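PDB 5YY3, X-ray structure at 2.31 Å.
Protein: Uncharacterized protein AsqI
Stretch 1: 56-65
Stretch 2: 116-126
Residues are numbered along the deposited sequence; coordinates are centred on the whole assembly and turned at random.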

ATOM      1  N   ASP A  56     -34.936 -37.340   7.981  1.00 57.74           N
ATOM      2  CA  ASP A  56     -35.132 -37.618   6.561  1.00 52.51           C
ATOM      3  C   ASP A  56     -34.667 -36.416   5.755  1.00 47.27           C
ATOM      4  O   ASP A  56     -33.960 -36.550   4.757  1.00 45.90           O
ATOM      5  CB  ASP A  56     -36.600 -37.916   6.256  1.00 51.38           C
ATOM      6  CG  ASP A  56     -36.959 -39.364   6.481  1.00 56.27           C
ATOM      7  OD1 ASP A  56     -36.043 -40.215   6.438  1.00 59.92           O
ATOM      8  OD2 ASP A  56     -38.162 -39.654   6.673  1.00 61.93           O
ATOM      9  N   VAL A  57     -35.069 -35.234   6.212  1.00 47.45           N
ATOM     10  CA  VAL A  57     -34.745 -33.987   5.539  1.00 48.80           C
ATOM     11  C   VAL A  57     -33.236 -33.746   5.528  1.00 48.38           C
ATOM     12  O   VAL A  57     -32.673 -33.442   4.478  1.00 46.99           O
ATOM     13  CB  VAL A  57     -35.480 -32.793   6.200  1.00 45.74           C
ATOM     14  CG1 VAL A  57     -34.961 -31.463   5.667  1.00 42.85           C
ATOM     15  CG2 VAL A  57     -36.975 -32.910   5.972  1.00 41.80           C
ATOM     16  N   ARG A  58     -32.585 -33.891   6.686  1.00 50.79           N
ATOM     17  CA  ARG A  58     -31.123 -33.782   6.764  1.00 49.92           C
ATOM     18  C   ARG A  58     -30.439 -34.830   5.888  1.00 46.76           C
ATOM     19  O   ARG A  58     -29.438 -34.542   5.234  1.00 48.82           O
ATOM     20  CB  ARG A  58     -30.633 -33.917   8.212  1.00 52.77           C
ATOM     21  CG  ARG A  58     -30.959 -32.731   9.107  1.00 57.21           C
ATOM     22  CD  ARG A  58     -30.633 -33.041  10.567  1.00 63.98           C
ATOM     23  NE  ARG A  58     -31.839 -33.114  11.392  1.00 68.58           N
ATOM     24  CZ  ARG A  58     -31.998 -33.947  12.419  1.00 65.51           C
ATOM     25  NH1 ARG A  58     -31.030 -34.793  12.745  1.00 64.73           N
ATOM     26  NH2 ARG A  58     -33.132 -33.944  13.112  1.00 63.13           N
ATOM     27  N   GLY A  59     -30.981 -36.042   5.875  1.00 44.94           N
ATOM     28  CA  GLY A  59     -30.452 -37.093   5.030  1.00 45.89           C
ATOM     29  C   GLY A  59     -30.503 -36.739   3.554  1.00 44.83           C
ATOM     30  O   GLY A  59     -29.561 -36.995   2.809  1.00 44.55           O
ATOM     31  N   ILE A  60     -31.613 -36.148   3.129  1.00 47.22           N
ATOM     32  CA  ILE A  60     -31.789 -35.764   1.730  1.00 44.31           C
ATOM     33  C   ILE A  60     -30.820 -34.634   1.354  1.00 42.71           C
ATOM     34  O   ILE A  60     -30.097 -34.730   0.366  1.00 41.32           O
ATOM     35  CB  ILE A  60     -33.256 -35.332   1.442  1.00 43.64           C
ATOM     36  CG1 ILE A  60     -34.208 -36.516   1.661  1.00 41.96           C
ATOM     37  CG2 ILE A  60     -33.393 -34.786   0.022  1.00 39.40           C
ATOM     38  CD1 ILE A  60     -35.677 -36.152   1.645  1.00 42.96           C
ATOM     39  N   PHE A  61     -30.792 -33.576   2.162  1.00 44.93           N
ATOM     40  CA  PHE A  61     -29.904 -32.437   1.914  1.00 40.82           C
ATOM     41  C   PHE A  61     -28.420 -32.799   1.924  1.00 42.87           C
ATOM     42  O   PHE A  61     -27.590 -32.049   1.406  1.00 38.32           O
ATOM     43  CB  PHE A  61     -30.174 -31.342   2.938  1.00 37.84           C
ATOM     44  CG  PHE A  61     -31.265 -30.408   2.529  1.00 35.26           C
ATOM     45  CD1 PHE A  61     -32.591 -30.788   2.637  1.00 33.46           C
ATOM     46  CD2 PHE A  61     -30.965 -29.160   2.021  1.00 31.18           C
ATOM     47  CE1 PHE A  61     -33.609 -29.930   2.253  1.00 33.32           C
ATOM     48  CE2 PHE A  61     -31.969 -28.298   1.634  1.00 37.95           C
ATOM     49  CZ  PHE A  61     -33.303 -28.683   1.747  1.00 34.89           C
ATOM     50  N   ALA A  62     -28.092 -33.953   2.501  1.00 44.26           N
ATOM     51  CA  ALA A  62     -26.706 -34.407   2.568  1.00 42.19           C
ATOM     52  C   ALA A  62     -26.294 -35.233   1.347  1.00 45.30           C
ATOM     53  O   ALA A  62     -25.107 -35.517   1.149  1.00 45.32           O
ATOM     54  CB  ALA A  62     -26.486 -35.215   3.840  1.00 45.89           C
ATOM     55  N   LEU A  63     -27.267 -35.628   0.531  1.00 41.55           N
ATOM     56  CA  LEU A  63     -26.987 -36.534  -0.573  1.00 43.54           C
ATOM     57  C   LEU A  63     -26.013 -35.961  -1.603  1.00 46.89           C
ATOM     58  O   LEU A  63     -26.273 -34.915  -2.198  1.00 43.94           O
ATOM     59  CB  LEU A  63     -28.286 -36.936  -1.259  1.00 47.95           C
ATOM     60  CG  LEU A  63     -29.091 -37.971  -0.477  1.00 48.29           C
ATOM     61  CD1 LEU A  63     -30.377 -38.306  -1.211  1.00 38.73           C
ATOM     62  CD2 LEU A  63     -28.244 -39.225  -0.253  1.00 47.79           C
ATOM     63  N   PRO A  64     -24.891 -36.664  -1.826  1.00 47.49           N
ATOM     64  CA  PRO A  64     -23.849 -36.245  -2.770  1.00 44.24           C
ATOM     65  C   PRO A  64     -24.222 -36.505  -4.231  1.00 46.97           C
ATOM     66  O   PRO A  64     -24.847 -37.522  -4.548  1.00 50.83           O
ATOM     67  CB  PRO A  64     -22.656 -37.111  -2.360  1.00 47.73           C
ATOM     68  CG  PRO A  64     -23.299 -38.390  -1.901  1.00 46.69           C
ATOM     69  CD  PRO A  64     -24.576 -37.965  -1.207  1.00 43.62           C
ATOM     70  N   VAL A  65     -23.841 -35.592  -5.115  1.00 47.52           N
ATOM     71  CA  VAL A  65     -24.023 -35.815  -6.542  1.00 47.39           C
ATOM     72  C   VAL A  65     -23.020 -36.853  -7.017  1.00 48.28           C
ATOM     73  O   VAL A  65     -21.818 -36.693  -6.824  1.00 49.79           O
ATOM     74  CB  VAL A  65     -23.842 -34.515  -7.361  1.00 44.37           C
ATOM     75  CG1 VAL A  65     -23.705 -34.833  -8.856  1.00 42.04           C
ATOM     76  CG2 VAL A  65     -24.998 -33.551  -7.097  1.00 38.35           C
ATOM     77  N   LEU A 116     -30.468 -30.791  -7.461  1.00 34.24           N
ATOM     78  CA  LEU A 116     -31.787 -30.421  -7.938  1.00 32.43           C
ATOM     79  C   LEU A 116     -32.788 -30.641  -6.811  1.00 29.93           C
ATOM     80  O   LEU A 116     -33.609 -29.771  -6.521  1.00 29.74           O
ATOM     81  CB  LEU A 116     -32.165 -31.229  -9.185  1.00 36.44           C
ATOM     82  CG  LEU A 116     -33.436 -30.848  -9.953  1.00 36.14           C
ATOM     83  CD1 LEU A 116     -33.385 -31.431 -11.352  1.00 35.88           C
ATOM     84  CD2 LEU A 116     -34.724 -31.297  -9.231  1.00 32.67           C
ATOM     85  N   MET A 117     -32.710 -31.807  -6.175  1.00 32.32           N
ATOM     86  CA  MET A 117     -33.628 -32.135  -5.084  1.00 32.03           C
ATOM     87  C   MET A 117     -33.508 -31.155  -3.919  1.00 34.17           C
ATOM     88  O   MET A 117     -34.518 -30.768  -3.334  1.00 32.98           O
ATOM     89  CB  MET A 117     -33.391 -33.560  -4.581  1.00 34.55           C
ATOM     90  CG  MET A 117     -34.415 -34.006  -3.551  1.00 32.36           C
ATOM     91  SD  MET A 117     -36.097 -33.816  -4.184  1.00 36.95           S
ATOM     92  CE  MET A 117     -36.926 -33.318  -2.702  1.00 45.82           C
ATOM     93  N   ARG A 118     -32.281 -30.750  -3.585  1.00 33.34           N
ATOM     94  CA  ARG A 118     -32.076 -29.813  -2.472  1.00 33.71           C
ATOM     95  C   ARG A 118     -32.803 -28.508  -2.699  1.00 31.45           C
ATOM     96  O   ARG A 118     -33.456 -27.999  -1.794  1.00 30.66           O
ATOM     97  CB  ARG A 118     -30.589 -29.540  -2.241  1.00 33.07           C
ATOM     98  CG  ARG A 118     -30.006 -30.440  -1.203  1.00 33.59           C
ATOM     99  CD  ARG A 118     -28.535 -30.199  -0.999  1.00 36.32           C
ATOM    100  NE  ARG A 118     -27.800 -31.412  -1.314  1.00 33.41           N
ATOM    101  CZ  ARG A 118     -27.081 -31.534  -2.406  1.00 32.94           C
ATOM    102  NH1 ARG A 118     -27.001 -30.501  -3.228  1.00 40.16           N
ATOM    103  NH2 ARG A 118     -26.435 -32.653  -2.663  1.00 42.07           N
ATOM    104  N   ASP A 119     -32.708 -27.985  -3.918  1.00 32.87           N
ATOM    105  CA  ASP A 119     -33.421 -26.772  -4.287  1.00 30.11           C
ATOM    106  C   ASP A 119     -34.931 -26.989  -4.237  1.00 32.73           C
ATOM    107  O   ASP A 119     -35.674 -26.145  -3.734  1.00 30.01           O
ATOM    108  CB  ASP A 119     -33.002 -26.304  -5.678  1.00 31.39           C
ATOM    109  CG  ASP A 119     -31.758 -25.437  -5.650  1.00 34.65           C
ATOM    110  OD1 ASP A 119     -31.483 -24.849  -4.580  1.00 37.30           O
ATOM    111  OD2 ASP A 119     -31.064 -25.326  -6.695  1.00 33.72           O
ATOM    112  N   ALA A 120     -35.378 -28.130  -4.755  1.00 33.83           N
ATOM    113  CA  ALA A 120     -36.806 -28.433  -4.828  1.00 32.39           C
ATOM    114  C   ALA A 120     -37.384 -28.621  -3.429  1.00 28.36           C
ATOM    115  O   ALA A 120     -38.445 -28.088  -3.099  1.00 32.97           O
ATOM    116  CB  ALA A 120     -37.044 -29.689  -5.697  1.00 30.26           C
ATOM    117  N   LEU A 121     -36.662 -29.369  -2.605  1.00 29.79           N
ATOM    118  CA  LEU A 121     -37.103 -29.673  -1.260  1.00 31.99           C
ATOM    119  C   LEU A 121     -37.097 -28.426  -0.398  1.00 35.36           C
ATOM    120  O   LEU A 121     -37.961 -28.255   0.471  1.00 33.89           O
ATOM    121  CB  LEU A 121     -36.208 -30.738  -0.635  1.00 30.66           C
ATOM    122  CG  LEU A 121     -36.681 -31.231   0.721  1.00 34.81           C
ATOM    123  CD1 LEU A 121     -38.150 -31.619   0.634  1.00 35.40           C
ATOM    124  CD2 LEU A 121     -35.829 -32.398   1.167  1.00 34.51           C
ATOM    125  N   GLY A 122     -36.111 -27.562  -0.643  1.00 32.70           N
ATOM    126  CA  GLY A 122     -35.958 -26.329   0.101  1.00 27.81           C
ATOM    127  C   GLY A 122     -37.172 -25.452  -0.056  1.00 27.55           C
ATOM    128  O   GLY A 122     -37.762 -25.020   0.933  1.00 30.44           O
ATOM    129  N   ILE A 123     -37.534 -25.191  -1.309  1.00 32.27           N
ATOM    130  CA  ILE A 123     -38.740 -24.445  -1.660  1.00 29.40           C
ATOM    131  C   ILE A 123     -39.977 -25.115  -1.085  1.00 29.65           C
ATOM    132  O   ILE A 123     -40.839 -24.465  -0.495  1.00 28.35           O
ATOM    133  CB  ILE A 123     -38.895 -24.333  -3.190  1.00 33.25           C
ATOM    134  CG1 ILE A 123     -37.727 -23.546  -3.773  1.00 32.58           C
ATOM    135  CG2 ILE A 123     -40.238 -23.689  -3.562  1.00 32.81           C
ATOM    136  CD1 ILE A 123     -37.688 -23.548  -5.277  1.00 38.41           C
ATOM    137  N   TYR A 124     -40.049 -26.429  -1.258  1.00 34.06           N
ATOM    138  CA  TYR A 124     -41.198 -27.193  -0.778  1.00 35.51           C
ATOM    139  C   TYR A 124     -41.427 -26.980   0.721  1.00 30.07           C
ATOM    140  O   TYR A 124     -42.502 -26.558   1.123  1.00 34.66           O
ATOM    141  CB  TYR A 124     -41.014 -28.683  -1.081  1.00 31.83           C
ATOM    142  CG  TYR A 124     -42.013 -29.545  -0.371  1.00 32.36           C
ATOM    143  CD1 TYR A 124     -43.346 -29.553  -0.754  1.00 34.76           C
ATOM    144  CD2 TYR A 124     -41.626 -30.346   0.701  1.00 35.38           C
ATOM    145  CE1 TYR A 124     -44.270 -30.343  -0.102  1.00 36.49           C
ATOM    146  CE2 TYR A 124     -42.547 -31.142   1.368  1.00 34.99           C
ATOM    147  CZ  TYR A 124     -43.867 -31.137   0.958  1.00 41.38           C
ATOM    148  OH  TYR A 124     -44.783 -31.921   1.619  1.00 42.60           O
ATOM    149  N   LEU A 125     -40.411 -27.263   1.530  1.00 32.26           N
ATOM    150  CA  LEU A 125     -40.487 -27.089   2.981  1.00 30.00           C
ATOM    151  C   LEU A 125     -40.838 -25.654   3.358  1.00 32.08           C
ATOM    152  O   LEU A 125     -41.689 -25.429   4.216  1.00 36.71           O
ATOM    153  CB  LEU A 125     -39.163 -27.493   3.640  1.00 32.31           C
ATOM    154  CG  LEU A 125     -38.825 -28.983   3.557  1.00 32.92           C
ATOM    155  CD1 LEU A 125     -37.420 -29.263   4.070  1.00 28.60           C
ATOM    156  CD2 LEU A 125     -39.848 -29.805   4.319  1.00 32.88           C
ATOM    157  N   THR A 126     -40.205 -24.683   2.703  1.00 31.72           N
ATOM    158  CA  THR A 126     -40.432 -23.272   3.031  1.00 35.98           C
ATOM    159  C   THR A 126     -41.896 -22.854   2.885  1.00 36.77           C
ATOM    160  O   THR A 126     -42.406 -22.042   3.670  1.00 41.54           O
ATOM    161  CB  THR A 126     -39.553 -22.340   2.155  1.00 35.02           C
ATOM    162  OG1 THR A 126     -38.170 -22.574   2.449  1.00 32.34           O
ATOM    163  CG2 THR A 126     -39.879 -20.865   2.406  1.00 30.49           C
TER

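V57, I60 and F61, with the L63 carbonyl beyond them, pack along the flank of the second helix. The axes of helices 56-61 and 116-126 run at 145° to each other, roughly antiparallel, and approach to 10.1 Å. The backbones are nearest at F61 and R118, whose CA atoms lie 5.6 Å apart. These two residues also lose the most area to the opposing stretch, 101 and 114 Å² respectively, with 458 Å² buried in total.

F61 behaves as a knob. Its CA-to-CB bond points sideways, but chi1 of -87° (m) with chi2 of 77° carries the ring into a hole formed by R118, L121, G122 and L125. The evidence is a set of short approaches around the ring: F61 CE1 to L121 CD2 at 3.5 Å, F61 CD2 to R118 CG at 3.6 Å, and F61 CZ to G122 N at 3.9 Å. An ideal CB on G122 would lie 4.0 Å from F61 CZ, no clash with the ring; its crowding would come from R118 O, 3.1 Å from that CB within the same helix.

R118 serves two purposes with one side chain. Its CB also points sideways, and chi1 (-94°) and chi3 (-119°) lie between the usual wells while chi2 is t (178°). This conformation lays the aliphatic part against the F61 ring and brings the guanidinium to the backbone carbonyls of F61 and L63. Both acceptors lie at the guanidinium edge, near its plane, where the N-H groups point. R118 NE donates to F61 O at 2.8 Å, a weak bond with an angle of 125°, and R118 NH2 donates to L63 O at 2.3 Å with an angle of 132°. The latter distance is very short, so its exact value deserves caution at 2.31 Å resolution. An arginine suits this place: its long chain packs while its cationic end satisfies backbone oxygens in an otherwise largely apolar contact.

The rest of the contact is aliphatic. I60 (m, t) points toward the partner helix, and its CG2 lies 3.6 Å from L121 CD2 and 3.8 Å from M117 CG. L121, also pointing toward its partner, adopts t, p; this places CD2 within reach of both I60 and F61. Farther along, V57 (t) directs CG1 to 3.7 Å from L125 CD1, and that L125 methyl, set by an m, t rotamer, also lies 4.3 Å from F61 CE1. The buried branched side chains thus extend the packing beyond the ring, whereas R58 and D119, both pointing away, make no contact.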